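PDB 3B7F: glycosyl hydrolase, BNR repeat from Ralstonia eutropha, which is a putative glycosyl hydrolase built as a seven-bladed beta-propeller, its substrate and reaction not established. Local coordinates for residues A[117-122]-A[180-185]. Sequence-based numbering, arbitrary orientation.
Sequences VFWLTP and HSILVD. With EDO (1,2-ethanediol), chain K.
Trp119 lays one face of its indole on the backbone of His180, Ser181 and Ile182. The Ser181 N sits over the middle of the ring system, 3.4 Å from Trp119 CD2. The Ile182 N lies nearer the rim, 3.6 Å from Trp119 NE1. The Trp119 CB points toward strand 178-184, and CG continues from it, anti to the backbone N (chi1 -170°). His180 CB packs against the six-membered ring, 3.6 Å from Trp119 CE3. The same CB meets the Phe118 ring at its edge. Strands 116-122 and 178-184 are each the first strand of a four-stranded antiparallel sheet. They belong to successive blades of the seven-bladed propeller and run nearly parallel, 20° apart. The backbones of Phe118 and Trp119 both face Gly134 in a classic beta bulge, and both side chains set out toward strand 178-184. Thr121 OG1 donates a hydrogen bond of 2.6 Å to Ile182 O, tilted 29° from the carbonyl plane. Trp119 NE1 gives Thr121 OG1 a weak, bent bond. A water in the indole plane accepts from Trp119 NE1 and donates to Ile182 O at 2.8 Å, so that carbonyl is gripped twice. Further along, Thr121 CG2 meets Val184 CG2 at 4.1 Å. An ethanediol, probably from the crystallisation liquor, takes a nearly straight bond from Val184 N to its O2, 2.8 Å long.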
ATOM      1  N   VAL A 117      11.552  -5.459  -5.475  1.00 31.87           N
ATOM      2  CA  VAL A 117      11.112  -5.107  -4.135  1.00 28.94           C
ATOM      3  C   VAL A 117       9.850  -4.321  -4.403  1.00 27.81           C
ATOM      4  O   VAL A 117       9.884  -3.295  -5.092  1.00 28.97           O
ATOM      5  CB  VAL A 117      12.129  -4.266  -3.378  1.00 29.82           C
ATOM      6  CG1 VAL A 117      11.592  -3.901  -1.972  1.00 26.67           C
ATOM      7  CG2 VAL A 117      13.458  -5.013  -3.293  1.00 29.09           C
ATOM      8  N   PHE A 118       8.732  -4.795  -3.876  1.00 27.08           N
ATOM      9  CA  PHE A 118       7.441  -4.176  -4.137  1.00 27.16           C
ATOM     10  C   PHE A 118       6.975  -3.190  -3.059  1.00 29.16           C
ATOM     11  O   PHE A 118       6.421  -2.143  -3.381  1.00 29.36           O
ATOM     12  CB  PHE A 118       6.394  -5.273  -4.298  1.00 28.30           C
ATOM     13  CG  PHE A 118       5.042  -4.753  -4.635  1.00 28.22           C
ATOM     14  CD1 PHE A 118       4.773  -4.321  -5.916  1.00 29.69           C
ATOM     15  CD2 PHE A 118       4.038  -4.699  -3.690  1.00 26.47           C
ATOM     16  CE1 PHE A 118       3.524  -3.816  -6.246  1.00 26.20           C
ATOM     17  CE2 PHE A 118       2.785  -4.186  -4.017  1.00 30.15           C
ATOM     18  CZ  PHE A 118       2.534  -3.746  -5.283  1.00 28.00           C
ATOM     19  N   TRP A 119       7.204  -3.533  -1.795  1.00 29.20           N
ATOM     20  CA  TRP A 119       6.689  -2.779  -0.656  1.00 28.68           C
ATOM     21  C   TRP A 119       7.724  -2.588   0.423  1.00 26.86           C
ATOM     22  O   TRP A 119       8.416  -3.522   0.738  1.00 24.50           O
ATOM     23  CB  TRP A 119       5.570  -3.612  -0.052  1.00 28.31           C
ATOM     24  CG  TRP A 119       4.752  -2.928   0.965  1.00 25.88           C
ATOM     25  CD1 TRP A 119       5.067  -2.669   2.265  1.00 22.64           C
ATOM     26  CD2 TRP A 119       3.421  -2.472   0.772  1.00 29.38           C
ATOM     27  NE1 TRP A 119       4.014  -2.034   2.884  1.00 27.42           N
ATOM     28  CE2 TRP A 119       2.984  -1.921   1.990  1.00 26.50           C
ATOM     29  CE3 TRP A 119       2.554  -2.475  -0.319  1.00 27.62           C
ATOM     30  CZ2 TRP A 119       1.727  -1.374   2.147  1.00 26.84           C
ATOM     31  CZ3 TRP A 119       1.294  -1.961  -0.153  1.00 32.18           C
ATOM     32  CH2 TRP A 119       0.892  -1.407   1.073  1.00 29.48           C
ATOM     33  N   LEU A 120       7.729  -1.416   1.053  1.00 28.40           N
ATOM     34  CA  LEU A 120       8.654  -1.043   2.123  1.00 28.56           C
ATOM     35  C   LEU A 120       7.836  -0.553   3.315  1.00 28.61           C
ATOM     36  O   LEU A 120       6.939   0.283   3.154  1.00 28.63           O
ATOM     37  CB  LEU A 120       9.595   0.073   1.655  1.00 27.61           C
ATOM     38  CG  LEU A 120      10.657  -0.229   0.589  1.00 31.44           C
ATOM     39  CD1 LEU A 120      11.208   1.088   0.047  1.00 28.49           C
ATOM     40  CD2 LEU A 120      11.754  -1.134   1.150  1.00 30.36           C
ATOM     41  N   THR A 121       8.154  -1.060   4.502  1.00 30.13           N
ATOM     42  CA  THR A 121       7.477  -0.682   5.760  1.00 30.26           C
ATOM     43  C   THR A 121       8.516  -0.315   6.808  1.00 31.64           C
ATOM     44  O   THR A 121       9.417  -1.110   7.052  1.00 31.45           O
ATOM     45  CB  THR A 121       6.639  -1.843   6.309  1.00 29.77           C
ATOM     46  OG1 THR A 121       5.597  -2.113   5.388  1.00 27.32           O
ATOM     47  CG2 THR A 121       6.012  -1.502   7.614  1.00 27.40           C
ATOM     48  N   PRO A 122       8.393   0.876   7.430  1.00 30.89           N
ATOM     49  CA  PRO A 122       9.325   1.187   8.474  1.00 31.10           C
ATOM     50  C   PRO A 122       8.872   0.484   9.759  1.00 31.65           C
ATOM     51  O   PRO A 122       7.668   0.321  10.021  1.00 30.80           O
ATOM     52  CB  PRO A 122       9.238   2.718   8.589  1.00 32.05           C
ATOM     53  CG  PRO A 122       7.988   3.106   7.943  1.00 30.01           C
ATOM     54  CD  PRO A 122       7.398   1.948   7.263  1.00 29.59           C
ATOM     55  N   HIS A 180       2.877  -7.769   0.028  1.00 28.71           N
ATOM     56  CA  HIS A 180       2.537  -6.380   0.247  1.00 27.10           C
ATOM     57  C   HIS A 180       1.949  -6.226   1.637  1.00 28.27           C
ATOM     58  O   HIS A 180       1.980  -7.169   2.420  1.00 27.99           O
ATOM     59  CB  HIS A 180       1.574  -5.927  -0.868  1.00 28.80           C
ATOM     60  CG  HIS A 180       0.309  -6.720  -0.952  1.00 24.67           C
ATOM     61  ND1 HIS A 180      -0.740  -6.545  -0.072  1.00 22.73           N
ATOM     62  CD2 HIS A 180      -0.097  -7.657  -1.840  1.00 26.07           C
ATOM     63  CE1 HIS A 180      -1.720  -7.373  -0.392  1.00 29.75           C
ATOM     64  NE2 HIS A 180      -1.364  -8.050  -1.471  1.00 24.43           N
ATOM     65  N   SER A 181       1.450  -5.028   1.937  1.00 29.47           N
ATOM     66  CA  SER A 181       0.755  -4.733   3.167  1.00 28.88           C
ATOM     67  C   SER A 181       1.433  -5.279   4.429  1.00 28.78           C
ATOM     68  O   SER A 181       0.797  -5.950   5.242  1.00 28.24           O
ATOM     69  CB  SER A 181      -0.677  -5.263   3.047  1.00 30.50           C
ATOM     70  OG  SER A 181      -1.305  -4.728   1.910  1.00 26.10           O
ATOM     71  N   ILE A 182       2.728  -4.980   4.557  1.00 27.71           N
ATOM     72  CA  ILE A 182       3.521  -5.369   5.704  1.00 27.71           C
ATOM     73  C   ILE A 182       3.227  -4.314   6.779  1.00 28.24           C
ATOM     74  O   ILE A 182       3.494  -3.110   6.622  1.00 29.33           O
ATOM     75  CB  ILE A 182       5.022  -5.496   5.390  1.00 25.48           C
ATOM     76  CG1 ILE A 182       5.258  -6.552   4.311  1.00 29.79           C
ATOM     77  CG2 ILE A 182       5.811  -5.889   6.660  1.00 25.37           C
ATOM     78  CD1 ILE A 182       6.670  -6.504   3.700  1.00 28.52           C
ATOM     79  N   LEU A 183       2.658  -4.793   7.870  1.00 29.14           N
ATOM     80  CA  LEU A 183       2.188  -3.976   8.959  1.00 26.50           C
ATOM     81  C   LEU A 183       2.892  -4.373  10.255  1.00 28.84           C
ATOM     82  O   LEU A 183       2.881  -5.541  10.598  1.00 29.94           O
ATOM     83  CB  LEU A 183       0.687  -4.227   9.093  1.00 27.62           C
ATOM     84  CG  LEU A 183      -0.377  -3.614   8.165  1.00 28.20           C
ATOM     85  CD1 LEU A 183       0.097  -3.260   6.780  1.00 28.63           C
ATOM     86  CD2 LEU A 183      -1.656  -4.498   8.184  1.00 22.28           C
ATOM     87  N   VAL A 184       3.499  -3.406  10.948  1.00 30.68           N
ATOM     88  CA  VAL A 184       4.142  -3.600  12.251  1.00 27.85           C
ATOM     89  C   VAL A 184       3.243  -2.935  13.298  1.00 29.26           C
ATOM     90  O   VAL A 184       3.024  -1.731  13.242  1.00 31.26           O
ATOM     91  CB  VAL A 184       5.540  -2.954  12.285  1.00 28.32           C
ATOM     92  CG1 VAL A 184       6.210  -3.129  13.710  1.00 18.49           C
ATOM     93  CG2 VAL A 184       6.403  -3.506  11.137  1.00 19.70           C
ATOM     94  N   ASP A 185       2.732  -3.704  14.246  1.00 29.85           N
ATOM     95  CA  ASP A 185       1.802  -3.189  15.265  1.00 31.70           C
ATOM     96  C   ASP A 185       2.448  -2.054  16.094  1.00 32.92           C
ATOM     97  O   ASP A 185       3.546  -2.254  16.608  1.00 33.09           O
ATOM     98  CB  ASP A 185       1.350  -4.345  16.174  1.00 30.62           C
ATOM     99  CG  ASP A 185       0.094  -4.045  16.971  1.00 31.32           C
ATOM    100  OD1 ASP A 185      -0.017  -2.982  17.587  1.00 25.53           O
ATOM    101  OD2 ASP A 185      -0.779  -4.928  17.011  1.00 32.52           O
TER
HETATM  102  C1  EDO K 403       1.660   0.807   9.186  1.00 41.12           C
HETATM  103  O1  EDO K 403       0.532  -0.067   9.447  1.00 40.33           O
HETATM  104  C2  EDO K 403       2.962   0.015   8.985  1.00 36.77           C
HETATM  105  O2  EDO K 403       3.323  -0.752  10.156  1.00 33.66           O
HETATM  106  O   HOH W   1       2.540  -0.721   5.517  1.00 32.50           O